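Local coordinates for GDSL-like protein (Roseburia intestinalis L1-82, PDB 6HFZ) that removes acetyl groups from acetylated beta-mannans as a two-domain carbohydrate esterase of the GDSL-like family in the SGNH hydrolase superfamily, at residues A[35-40]-A[102-107]. Sequence-based numbering, arbitrary orientation.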
loop_
_atom_site.group_PDB
_atom_site.type_symbol
_atom_site.label_atom_id
_atom_site.label_comp_id
_atom_site.label_asym_id
_atom_site.label_seq_id
_atom_site.Cartn_x
_atom_site.Cartn_y
_atom_site.Cartn_z
ATOM N N ILE A 35 -0.414 17.354 0.446
ATOM C CA ILE A 35 -0.150 16.550 -0.739
ATOM C C ILE A 35 0.367 15.181 -0.274
ATOM O O ILE A 35 1.473 15.136 0.287
ATOM C CB ILE A 35 0.887 17.288 -1.608
ATOM C CG1 ILE A 35 0.474 18.734 -1.933
ATOM C CG2 ILE A 35 1.214 16.492 -2.873
ATOM C CD1 ILE A 35 -0.843 18.888 -2.669
ATOM N N ALA A 36 -0.401 14.098 -0.511
ATOM C CA ALA A 36 -0.089 12.827 0.065
ATOM C C ALA A 36 0.110 11.742 -0.997
ATOM O O ALA A 36 -0.406 11.812 -2.094
ATOM C CB ALA A 36 -1.149 12.441 1.043
ATOM N N PHE A 37 0.796 10.694 -0.560
ATOM C CA PHE A 37 1.135 9.539 -1.390
ATOM C C PHE A 37 1.033 8.264 -0.560
ATOM O O PHE A 37 1.613 8.198 0.494
ATOM C CB PHE A 37 2.572 9.661 -1.896
ATOM C CG PHE A 37 2.870 10.956 -2.596
ATOM C CD1 PHE A 37 3.129 12.108 -1.867
ATOM C CD2 PHE A 37 2.940 11.025 -3.986
ATOM C CE1 PHE A 37 3.413 13.297 -2.502
ATOM C CE2 PHE A 37 3.152 12.236 -4.613
ATOM C CZ PHE A 37 3.412 13.359 -3.871
ATOM N N LEU A 38 0.263 7.273 -1.055
ATOM C CA LEU A 38 0.071 6.004 -0.395
ATOM C C LEU A 38 0.450 4.911 -1.402
ATOM O O LEU A 38 -0.072 4.829 -2.480
ATOM C CB LEU A 38 -1.377 5.874 0.086
ATOM C CG LEU A 38 -1.714 4.592 0.865
ATOM C CD1 LEU A 38 -1.163 4.683 2.270
ATOM C CD2 LEU A 38 -3.224 4.368 0.904
ATOM N N GLY A 39 1.382 4.075 -1.011
ATOM C CA GLY A 39 1.942 3.107 -1.912
ATOM C C GLY A 39 2.978 2.232 -1.240
ATOM O O GLY A 39 3.105 2.262 -0.011
ATOM N N GLY A 40 3.685 1.425 -2.065
ATOM C CA GLY A 40 4.803 0.529 -1.692
ATOM C C GLY A 40 6.165 1.211 -1.723
ATOM O O GLY A 40 6.266 2.420 -1.485
ATOM N N PHE A 102 -4.894 15.968 -1.664
ATOM C CA PHE A 102 -4.516 15.276 -2.869
ATOM C C PHE A 102 -3.823 13.979 -2.433
ATOM O O PHE A 102 -2.989 14.027 -1.531
ATOM C CB PHE A 102 -3.553 16.162 -3.670
ATOM C CG PHE A 102 -2.881 15.496 -4.856
ATOM C CD1 PHE A 102 -3.472 15.520 -6.105
ATOM C CD2 PHE A 102 -1.616 14.931 -4.720
ATOM C CE1 PHE A 102 -2.849 14.915 -7.198
ATOM C CE2 PHE A 102 -0.979 14.354 -5.812
ATOM C CZ PHE A 102 -1.602 14.356 -7.046
ATOM N N VAL A 103 -4.241 12.847 -3.008
ATOM C CA VAL A 103 -3.725 11.528 -2.681
ATOM C C VAL A 103 -3.386 10.803 -3.992
ATOM O O VAL A 103 -4.277 10.624 -4.811
ATOM C CB VAL A 103 -4.768 10.677 -1.918
ATOM C CG1 VAL A 103 -4.219 9.272 -1.650
ATOM C CG2 VAL A 103 -5.200 11.365 -0.625
ATOM N N ILE A 104 -2.123 10.417 -4.136
ATOM C CA ILE A 104 -1.700 9.401 -5.131
ATOM C C ILE A 104 -1.744 8.022 -4.482
ATOM O O ILE A 104 -1.212 7.832 -3.337
ATOM C CB ILE A 104 -0.307 9.717 -5.694
ATOM C CG1 ILE A 104 -0.457 10.739 -6.824
ATOM C CG2 ILE A 104 0.413 8.421 -6.165
ATOM C CD1 ILE A 104 0.832 11.338 -7.328
ATOM N N ILE A 105 -2.373 7.086 -5.191
ATOM C CA ILE A 105 -2.417 5.728 -4.774
ATOM C C ILE A 105 -1.581 4.885 -5.748
ATOM O O ILE A 105 -1.820 4.901 -6.936
ATOM C CB ILE A 105 -3.863 5.222 -4.685
ATOM C CG1 ILE A 105 -4.678 5.956 -3.625
ATOM C CG2 ILE A 105 -3.862 3.726 -4.440
ATOM C CD1 ILE A 105 -6.108 5.588 -3.621
ATOM N N GLU A 106 -0.609 4.131 -5.228
ATOM C CA GLU A 106 0.431 3.527 -6.055
ATOM C C GLU A 106 0.752 2.120 -5.541
ATOM O O GLU A 106 1.673 1.951 -4.708
ATOM C CB GLU A 106 1.644 4.458 -5.996
ATOM C CG GLU A 106 2.803 4.119 -6.912
ATOM C CD GLU A 106 3.701 2.976 -6.491
ATOM O OE1 GLU A 106 3.690 1.941 -7.230
ATOM O OE2 GLU A 106 4.369 3.076 -5.408
ATOM N N PHE A 107 0.000 1.126 -6.039
ATOM C CA PHE A 107 0.122 -0.261 -5.575
ATOM C C PHE A 107 0.181 -1.257 -6.749
ATOM O O PHE A 107 0.081 -2.459 -6.544
ATOM C CB PHE A 107 -1.031 -0.631 -4.631
ATOM C CG PHE A 107 -0.904 -0.087 -3.235
ATOM C CD1 PHE A 107 0.161 -0.479 -2.413
ATOM C CD2 PHE A 107 -1.794 0.856 -2.754
ATOM C CE1 PHE A 107 0.262 -0.011 -1.106
ATOM C CE2 PHE A 107 -1.622 1.397 -1.479
ATOM C CZ PHE A 107 -0.632 0.930 -0.645
#
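Phe107 reaches Gly39 and Leu38 because its CG stands anti to its own carbonyl carbon (chi1 -77°), while Leu38 answers with CG anti to its backbone N. The two meet where neighbouring parallel strands of the central sheet of the SGNH-hydrolase alpha/beta domain end, strand 32-39 beside strand 102-106. The axes of the two short strand segments, parallel within 18°, approach to 4.6 Å. Four backbone hydrogen bonds set the parallel register: Ala36 N to Phe102 O, Ile104 N to Ala36 O, Leu38 N to Ile104 O and Glu106 N to Leu38 O. The third is the straightest of the four. Beyond them, Gly40 N makes only a weak bond, 3.4 Å, to Glu106 O.

On the sheet face carrying Ile35, Phe37, Phe102 and Ile104, which helix 55-66 covers, the side chains pair directly across the strands. Ile35 CG2 lies 3.7 Å from Phe102 CD2, the two side chains crossing at a slant, whereas Phe37 CE2 lies 3.7 Å from Ile104 CD1, those two side chains lying side by side and pointing the same way. Glu106, buried on this same face, turns its bent chain to Thr43 and Asn142, which hydrogen-bond OE2 and OE1 of its carboxyl group.

Gly40 immediately precedes the helix that begins with Ser41, probably the nucleophile of a Ser-His-Asp triad, so this strand end borders the likely active site. An alanine at Phe107 would probably leave Gly39 without its aromatic cover and open a gap beside Leu38 CG, which lies 4.0 Å from Phe107 CE2. Gly39 CA makes a CH-pi contact over one face of that ring, displaced toward the rim, 3.8 Å from its centroid and 22° off the normal.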